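Local coordinates for teichoic acid biosynthesis protein F (Staphylococcus epidermidis, PDB 3L7I), which belongs to the GT-B-type proteins of teichoic acid biosynthesis, whose two Rossmann-like domains face each other, at residues K539-A544 with Y577-R582; S616-T621 with P636-A641. All coordinates share one frame; numbering follows the deposited sequence.

Interaction 1 (K539-A544 with Y577-R582)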
ATOM      1  N   LYS A 539      10.270  26.118  65.808  1.00 71.40           N
ATOM      2  CA  LYS A 539      11.159  26.276  64.673  1.00 70.61           C
ATOM      3  C   LYS A 539      11.061  25.050  63.762  1.00 68.21           C
ATOM      4  O   LYS A 539      10.411  24.058  64.097  1.00 67.19           O
ATOM      5  CB  LYS A 539      12.596  26.513  65.136  1.00 70.86           C
ATOM      6  CG  LYS A 539      12.859  27.950  65.615  1.00 73.62           C
ATOM      7  CD  LYS A 539      14.358  28.287  65.699  1.00 74.05           C
ATOM      8  CE  LYS A 539      15.028  27.615  66.910  1.00 73.71           C
ATOM      9  NZ  LYS A 539      16.520  27.505  66.764  1.00 73.52           N
ATOM     10  N   VAL A 540      11.699  25.105  62.605  1.00 67.50           N
ATOM     11  CA  VAL A 540      11.335  24.168  61.550  1.00 65.86           C
ATOM     12  C   VAL A 540      12.508  23.468  60.862  1.00 64.38           C
ATOM     13  O   VAL A 540      13.299  24.105  60.157  1.00 64.75           O
ATOM     14  CB  VAL A 540      10.485  24.879  60.488  1.00 66.75           C
ATOM     15  CG1 VAL A 540      10.313  24.001  59.253  1.00 65.27           C
ATOM     16  CG2 VAL A 540       9.157  25.279  61.073  1.00 68.20           C
ATOM     17  N   ILE A 541      12.602  22.154  61.063  1.00 62.90           N
ATOM     18  CA  ILE A 541      13.580  21.336  60.349  1.00 61.70           C
ATOM     19  C   ILE A 541      12.929  20.725  59.094  1.00 60.94           C
ATOM     20  O   ILE A 541      11.761  20.288  59.129  1.00 60.83           O
ATOM     21  CB  ILE A 541      14.136  20.214  61.267  1.00 60.84           C
ATOM     22  CG1 ILE A 541      14.931  20.804  62.420  1.00 61.74           C
ATOM     23  CG2 ILE A 541      15.050  19.294  60.521  1.00 59.90           C
ATOM     24  CD1 ILE A 541      15.071  19.848  63.574  1.00 61.22           C
ATOM     25  N   MET A 542      13.667  20.725  57.985  1.00 60.66           N
ATOM     26  CA  MET A 542      13.232  20.009  56.782  1.00 60.03           C
ATOM     27  C   MET A 542      14.158  18.858  56.465  1.00 59.16           C
ATOM     28  O   MET A 542      15.374  19.001  56.518  1.00 59.24           O
ATOM     29  CB  MET A 542      13.158  20.916  55.561  1.00 60.66           C
ATOM     30  CG  MET A 542      11.980  20.562  54.670  1.00 60.67           C
ATOM     31  SD  MET A 542      12.255  20.794  52.907  1.00 60.84           S
ATOM     32  CE  MET A 542      13.685  21.852  52.958  1.00 61.27           C
ATOM     33  N   TYR A 543      13.585  17.721  56.104  1.00 58.60           N
ATOM     34  CA  TYR A 543      14.390  16.534  55.855  1.00 58.08           C
ATOM     35  C   TYR A 543      14.097  16.011  54.469  1.00 58.12           C
ATOM     36  O   TYR A 543      12.971  15.650  54.172  1.00 58.19           O
ATOM     37  CB  TYR A 543      14.063  15.475  56.897  1.00 57.65           C
ATOM     38  CG  TYR A 543      14.828  14.198  56.744  1.00 57.41           C
ATOM     39  CD1 TYR A 543      16.152  14.196  56.340  1.00 57.63           C
ATOM     40  CD2 TYR A 543      14.233  12.987  57.026  1.00 57.21           C
ATOM     41  CE1 TYR A 543      16.856  13.006  56.203  1.00 57.74           C
ATOM     42  CE2 TYR A 543      14.919  11.810  56.902  1.00 57.29           C
ATOM     43  CZ  TYR A 543      16.228  11.816  56.492  1.00 57.60           C
ATOM     44  OH  TYR A 543      16.887  10.606  56.382  1.00 58.00           O
ATOM     45  N   ALA A 544      15.088  15.951  53.600  1.00 58.27           N
ATOM     46  CA  ALA A 544      14.795  15.543  52.232  1.00 58.53           C
ATOM     47  C   ALA A 544      15.881  14.647  51.667  1.00 58.72           C
ATOM     48  O   ALA A 544      16.799  15.110  50.994  1.00 59.08           O
ATOM     49  CB  ALA A 544      14.604  16.759  51.368  1.00 58.96           C
ATOM     50  N   TYR A 577      10.885  22.119  68.043  1.00 65.72           N
ATOM     51  CA  TYR A 577      10.873  21.964  66.591  1.00 63.75           C
ATOM     52  C   TYR A 577       9.664  21.246  66.018  1.00 63.29           C
ATOM     53  O   TYR A 577       8.972  20.463  66.675  1.00 64.26           O
ATOM     54  CB  TYR A 577      12.105  21.189  66.134  1.00 62.74           C
ATOM     55  CG  TYR A 577      13.403  21.929  66.269  1.00 62.94           C
ATOM     56  CD1 TYR A 577      13.870  22.738  65.239  1.00 61.95           C
ATOM     57  CD2 TYR A 577      14.176  21.809  67.424  1.00 64.42           C
ATOM     58  CE1 TYR A 577      15.066  23.415  65.364  1.00 62.42           C
ATOM     59  CE2 TYR A 577      15.369  22.477  67.557  1.00 65.95           C
ATOM     60  CZ  TYR A 577      15.816  23.281  66.524  1.00 64.45           C
ATOM     61  OH  TYR A 577      17.015  23.957  66.650  1.00 67.63           O
ATOM     62  N   VAL A 578       9.443  21.501  64.745  1.00 62.00           N
ATOM     63  CA  VAL A 578       8.573  20.658  63.974  1.00 61.47           C
ATOM     64  C   VAL A 578       9.404  20.201  62.764  1.00 59.91           C
ATOM     65  O   VAL A 578      10.244  20.959  62.265  1.00 59.24           O
ATOM     66  CB  VAL A 578       7.323  21.433  63.613  1.00 61.99           C
ATOM     67  CG1 VAL A 578       7.442  22.028  62.220  1.00 60.87           C
ATOM     68  CG2 VAL A 578       6.138  20.542  63.738  1.00 62.78           C
ATOM     69  N   ILE A 579       9.236  18.966  62.310  1.00 59.57           N
ATOM     70  CA  ILE A 579      10.074  18.500  61.195  1.00 58.39           C
ATOM     71  C   ILE A 579       9.294  18.194  59.900  1.00 57.92           C
ATOM     72  O   ILE A 579       8.324  17.419  59.917  1.00 58.55           O
ATOM     73  CB  ILE A 579      10.938  17.293  61.614  1.00 58.58           C
ATOM     74  CG1 ILE A 579      11.920  16.932  60.518  1.00 57.64           C
ATOM     75  CG2 ILE A 579      10.079  16.086  61.985  1.00 59.49           C
ATOM     76  CD1 ILE A 579      12.765  15.713  60.912  1.00 58.16           C
ATOM     77  N   LEU A 580       9.691  18.816  58.788  1.00 57.11           N
ATOM     78  CA  LEU A 580       9.006  18.568  57.509  1.00 56.94           C
ATOM     79  C   LEU A 580       9.669  17.435  56.738  1.00 56.54           C
ATOM     80  O   LEU A 580      10.860  17.520  56.415  1.00 55.97           O
ATOM     81  CB  LEU A 580       8.971  19.826  56.645  1.00 56.70           C
ATOM     82  CG  LEU A 580       8.486  21.098  57.335  1.00 57.31           C
ATOM     83  CD1 LEU A 580       8.341  22.260  56.374  1.00 57.43           C
ATOM     84  CD2 LEU A 580       7.173  20.801  58.024  1.00 58.33           C
ATOM     85  N   LEU A 581       8.914  16.375  56.457  1.00 57.11           N
ATOM     86  CA  LEU A 581       9.457  15.230  55.732  1.00 57.11           C
ATOM     87  C   LEU A 581       9.115  15.315  54.239  1.00 57.12           C
ATOM     88  O   LEU A 581       7.945  15.170  53.843  1.00 57.87           O
ATOM     89  CB  LEU A 581       8.929  13.913  56.309  1.00 58.12           C
ATOM     90  CG  LEU A 581       9.028  13.693  57.814  1.00 58.63           C
ATOM     91  CD1 LEU A 581       8.418  12.359  58.213  1.00 59.97           C
ATOM     92  CD2 LEU A 581      10.468  13.779  58.317  1.00 58.17           C
ATOM     93  N   ARG A 582      10.132  15.548  53.413  1.00 56.57           N
ATOM     94  CA  ARG A 582       9.948  15.578  51.975  1.00 56.84           C
ATOM     95  C   ARG A 582      10.526  14.327  51.337  1.00 57.31           C
ATOM     96  O   ARG A 582      11.713  14.272  51.028  1.00 57.02           O
ATOM     97  CB  ARG A 582      10.601  16.827  51.386  1.00 56.30           C
ATOM     98  CG  ARG A 582      10.613  16.839  49.861  1.00 56.82           C
ATOM     99  CD  ARG A 582      10.292  18.206  49.280  1.00 56.96           C
ATOM    100  NE  ARG A 582       8.878  18.299  48.978  1.00 57.84           N
ATOM    101  CZ  ARG A 582       8.388  18.613  47.786  1.00 58.82           C
ATOM    102  NH1 ARG A 582       9.199  18.915  46.775  1.00 59.00           N
ATOM    103  NH2 ARG A 582       7.074  18.655  47.617  1.00 59.86           N
TER
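Strands 539-543 and 577-581 run parallel in direct register, their short axes 4.5 Å apart and inclined by 25°, and five backbone hydrogen bonds pass in turn from one strand to the other. The carbonyls of Lys539, Ile541 and Tyr543 receive the N-H groups of Val578, Leu580 and Arg582, while the carbonyls of Val578 and Leu580 accept the N-H groups of Ile541 and Tyr543. Each donor lies nearly along the C=O axis, and the Leu580 N to Ile541 O bond is the straightest, at 168°.

On one face, Lys539, Ile541 and Tyr543 accompany Tyr577, Ile579 and Leu581. Ile541 sends CG1 anti to its carbonyl carbon (chi1 -65°), which carries CD1 over one face of the Tyr577 ring, 4.0 Å from the centroid: a CH-pi contact well suited to a branched aliphatic chain. Its other branch, CG2, meets Ile579 CG1 at 3.9 Å. The flexible Lys539 chain lies alongside Tyr577, pointing the same way; CB packs by the ring, and the phenol OH has a weak hydrogen bond to the carbonyl of Leu677. Tyr543 has its ring anti to the backbone N, and Leu581 CD2 meets the edge of the ring, 4.1 Å from Tyr543 CD2.

The opposite face carries Val540, Met542, Val578 and Leu580. Here Val540 uses both branches: CG2 meets Val578 CG1 beside it, and CG1 reaches diagonally to Leu580 CD1, each at 3.9 Å. Met542 CG lies 3.7 Å from Leu580 CB, the chain bending beyond it, and helix 609-614 covers this side through Phe613 and Leu612. Beta-branched and long aliphatic residues suit such extended, buried positions. Helix 566-573 links the two strands, giving the beta-alpha-beta crossover from which Rossmann-like domains of GT-B proteins are built.

Interaction 2 (S616-T621 with P636-A641)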
ATOM      1  N   SER A 616      12.210  27.149  56.422  1.00 58.55           N
ATOM      2  CA  SER A 616      13.018  26.147  57.128  1.00 57.84           C
ATOM      3  C   SER A 616      14.235  26.732  57.823  1.00 58.40           C
ATOM      4  O   SER A 616      15.051  27.404  57.183  1.00 58.70           O
ATOM      5  CB  SER A 616      13.504  25.062  56.176  1.00 56.81           C
ATOM      6  OG  SER A 616      12.446  24.261  55.700  1.00 56.45           O
ATOM      7  N   ASP A 617      14.366  26.445  59.120  1.00 58.80           N
ATOM      8  CA  ASP A 617      15.500  26.908  59.912  1.00 59.66           C
ATOM      9  C   ASP A 617      16.769  26.118  59.634  1.00 59.12           C
ATOM     10  O   ASP A 617      17.864  26.598  59.895  1.00 59.93           O
ATOM     11  CB  ASP A 617      15.165  26.876  61.397  1.00 60.63           C
ATOM     12  CG  ASP A 617      14.075  27.870  61.762  1.00 61.74           C
ATOM     13  OD1 ASP A 617      14.356  29.103  61.800  1.00 63.75           O
ATOM     14  OD2 ASP A 617      12.929  27.419  62.003  1.00 61.60           O
ATOM     15  N   CYS A 618      16.620  24.906  59.114  1.00 61.14           N
ATOM     16  CA  CYS A 618      17.756  24.152  58.608  1.00 61.21           C
ATOM     17  C   CYS A 618      17.266  23.080  57.651  1.00 59.28           C
ATOM     18  O   CYS A 618      16.071  22.795  57.600  1.00 58.05           O
ATOM     19  CB  CYS A 618      18.567  23.518  59.738  1.00 63.75           C
ATOM     20  SG  CYS A 618      17.709  22.227  60.692  1.00 64.00           S
ATOM     21  N   LEU A 619      18.200  22.497  56.899  1.00 56.45           N
ATOM     22  CA  LEU A 619      17.928  21.426  55.945  1.00 55.81           C
ATOM     23  C   LEU A 619      18.656  20.154  56.374  1.00 56.02           C
ATOM     24  O   LEU A 619      19.837  20.195  56.727  1.00 56.68           O
ATOM     25  CB  LEU A 619      18.422  21.829  54.558  1.00 55.82           C
ATOM     26  CG  LEU A 619      17.526  21.323  53.420  1.00 55.38           C
ATOM     27  CD1 LEU A 619      18.223  21.376  52.074  1.00 55.70           C
ATOM     28  CD2 LEU A 619      17.028  19.929  53.715  1.00 55.10           C
ATOM     29  N   ILE A 620      17.981  19.014  56.356  1.00 55.76           N
ATOM     30  CA  ILE A 620      18.721  17.765  56.494  1.00 56.23           C
ATOM     31  C   ILE A 620      18.552  17.017  55.196  1.00 56.02           C
ATOM     32  O   ILE A 620      17.425  16.809  54.723  1.00 55.63           O
ATOM     33  CB  ILE A 620      18.228  16.891  57.651  1.00 56.66           C
ATOM     34  CG1 ILE A 620      18.189  17.697  58.940  1.00 57.07           C
ATOM     35  CG2 ILE A 620      19.124  15.668  57.819  1.00 57.52           C
ATOM     36  CD1 ILE A 620      17.747  16.875  60.115  1.00 57.81           C
ATOM     37  N   THR A 621      19.674  16.622  54.610  1.00 56.55           N
ATOM     38  CA  THR A 621      19.633  15.911  53.350  1.00 56.70           C
ATOM     39  C   THR A 621      20.806  14.920  53.290  1.00 57.77           C
ATOM     40  O   THR A 621      21.432  14.649  54.318  1.00 58.36           O
ATOM     41  CB  THR A 621      19.636  16.907  52.203  1.00 56.44           C
ATOM     42  OG1 THR A 621      19.363  16.213  50.989  1.00 56.76           O
ATOM     43  CG2 THR A 621      20.983  17.622  52.111  1.00 57.01           C
ATOM     44  N   PRO A 636      22.111  26.597  58.311  1.00 61.29           N
ATOM     45  CA  PRO A 636      22.771  25.317  58.595  1.00 61.11           C
ATOM     46  C   PRO A 636      22.182  24.164  57.794  1.00 59.64           C
ATOM     47  O   PRO A 636      20.965  24.022  57.752  1.00 58.72           O
ATOM     48  CB  PRO A 636      22.467  25.088  60.079  1.00 61.65           C
ATOM     49  CG  PRO A 636      22.117  26.415  60.611  1.00 62.60           C
ATOM     50  CD  PRO A 636      21.454  27.149  59.505  1.00 61.92           C
ATOM     51  N   GLN A 637      23.033  23.359  57.172  1.00 59.70           N
ATOM     52  CA  GLN A 637      22.583  22.108  56.586  1.00 58.72           C
ATOM     53  C   GLN A 637      23.290  20.967  57.310  1.00 59.35           C
ATOM     54  O   GLN A 637      24.361  21.169  57.882  1.00 60.61           O
ATOM     55  CB  GLN A 637      22.866  22.051  55.085  1.00 58.53           C
ATOM     56  CG  GLN A 637      22.509  23.309  54.323  1.00 58.53           C
ATOM     57  CD  GLN A 637      22.403  23.077  52.823  1.00 58.31           C
ATOM     58  OE1 GLN A 637      22.128  21.958  52.374  1.00 57.80           O
ATOM     59  NE2 GLN A 637      22.597  24.138  52.038  1.00 58.94           N
ATOM     60  N   PHE A 638      22.658  19.793  57.308  1.00 58.74           N
ATOM     61  CA  PHE A 638      23.207  18.560  57.865  1.00 59.51           C
ATOM     62  C   PHE A 638      23.121  17.482  56.801  1.00 59.17           C
ATOM     63  O   PHE A 638      22.308  17.575  55.868  1.00 58.20           O
ATOM     64  CB  PHE A 638      22.405  18.112  59.082  1.00 59.56           C
ATOM     65  CG  PHE A 638      22.535  19.025  60.261  1.00 60.32           C
ATOM     66  CD1 PHE A 638      23.546  18.826  61.210  1.00 61.93           C
ATOM     67  CD2 PHE A 638      21.657  20.090  60.437  1.00 59.77           C
ATOM     68  CE1 PHE A 638      23.672  19.668  62.310  1.00 62.97           C
ATOM     69  CE2 PHE A 638      21.788  20.925  61.536  1.00 60.79           C
ATOM     70  CZ  PHE A 638      22.790  20.714  62.469  1.00 62.38           C
ATOM     71  N   PHE A 639      23.938  16.450  56.951  1.00 60.24           N
ATOM     72  CA  PHE A 639      24.067  15.435  55.924  1.00 60.41           C
ATOM     73  C   PHE A 639      24.117  14.066  56.540  1.00 61.36           C
ATOM     74  O   PHE A 639      25.159  13.592  56.971  1.00 62.85           O
ATOM     75  CB  PHE A 639      25.282  15.735  55.048  1.00 61.27           C
ATOM     76  CG  PHE A 639      25.179  17.062  54.385  1.00 60.59           C
ATOM     77  CD1 PHE A 639      24.410  17.210  53.225  1.00 59.70           C
ATOM     78  CD2 PHE A 639      25.739  18.186  54.970  1.00 61.03           C
ATOM     79  CE1 PHE A 639      24.253  18.451  52.625  1.00 59.32           C
ATOM     80  CE2 PHE A 639      25.585  19.432  54.376  1.00 60.65           C
ATOM     81  CZ  PHE A 639      24.846  19.566  53.196  1.00 59.79           C
ATOM     82  N   PHE A 640      22.955  13.445  56.593  1.00 60.72           N
ATOM     83  CA  PHE A 640      22.775  12.175  57.263  1.00 61.73           C
ATOM     84  C   PHE A 640      23.074  11.016  56.292  1.00 62.60           C
ATOM     85  O   PHE A 640      22.185  10.278  55.870  1.00 62.44           O
ATOM     86  CB  PHE A 640      21.347  12.143  57.769  1.00 60.88           C
ATOM     87  CG  PHE A 640      20.973  10.896  58.451  1.00 62.01           C
ATOM     88  CD1 PHE A 640      19.724  10.340  58.243  1.00 61.66           C
ATOM     89  CD2 PHE A 640      21.842  10.277  59.323  1.00 63.70           C
ATOM     90  CE1 PHE A 640      19.343   9.171  58.898  1.00 62.99           C
ATOM     91  CE2 PHE A 640      21.469   9.106  59.987  1.00 65.05           C
ATOM     92  CZ  PHE A 640      20.221   8.550  59.769  1.00 64.69           C
ATOM     93  N   ALA A 641      24.341  10.879  55.929  1.00 63.77           N
ATOM     94  CA  ALA A 641      24.776   9.804  55.048  1.00 65.03           C
ATOM     95  C   ALA A 641      24.927   8.476  55.798  1.00 66.82           C
ATOM     96  O   ALA A 641      26.032   8.049  56.105  1.00 68.63           O
ATOM     97  CB  ALA A 641      26.087  10.183  54.367  1.00 65.94           C
TER
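Four backbone hydrogen bonds hold strand 618-621 to strand 637-640, which run parallel with their short axes 17° apart. They differ in quality. Leu619 N reaches Pro636 O over a long 3.3 Å, approaching in the carbonyl plane, whereas Phe638 N meets Leu619 O at 2.9 Å, nearly along the C=O axis. Thr621 N to Phe638 O is straight at the hydrogen, 170°, although the donor stands above the carbonyl plane. Phe640 N closes the series on Thr621 O. Pro636 suits the start of this ladder, since it offers a carbonyl and needs no N-H partner.

Apolar packing occupies both faces. Ile620 shares one with Phe638, its CG1 packing on Phe638 CB at 4.2 Å, and Cys618, whose CB points toward the partner strand, brings SG to the edge of the Phe638 ring, 4.4 Å from CE2. Helix 670-677 covers the ring through Leu673 and Leu677. Ile620 also turns CG2 to Phe640 CB, crossing that side chain obliquely. On the other face Thr621 and Phe639 lie side by side, and the methyl CG2 of Thr621 comes 3.4 Å from Phe639 CE1.

Polar ends find partners beyond the strand pair. With OG1 anti to its backbone N (chi1 -170°), Thr621 bonds the carbonyl of Ala544 and offers its methyl to Phe639, so a beta-branched residue with one polar and one apolar arm fits the spot. Gln637 runs beside Leu619, OE1 4.0 Å from Leu619 CD1, and gives NE2 to the carbonyl of Met627 in helix 626-630. Asp617 OD2 takes the N-H of Val540.

Chemically, the backbone supplies the cross-strand bonds and the side chains mainly apolar surface, while the buried amide and hydroxyl are satisfied by neighbouring elements, tying this pair into its surroundings.

How the interactions relate
Both interactions belong to one parallel sheet, ordered 600-602, 577-581, 539-543, 618-621, 637-640 and 666-667, and their centres lie about 9 Å apart. Interaction 1 comes first along the chain and is complete before interaction 2 begins. Strands 539-543 and 618-621 are neighbours, so the two pairs make four consecutive strands. Their seam includes a probable hydrogen bond from Ile620 N to Met542 O, 2.6 Å. The strand order 3-2-1-4-5-6 across the sheet places interaction 1 on one side of the central crossover and interaction 2 on the other, forming the core of the C-terminal Rossmann-like domain.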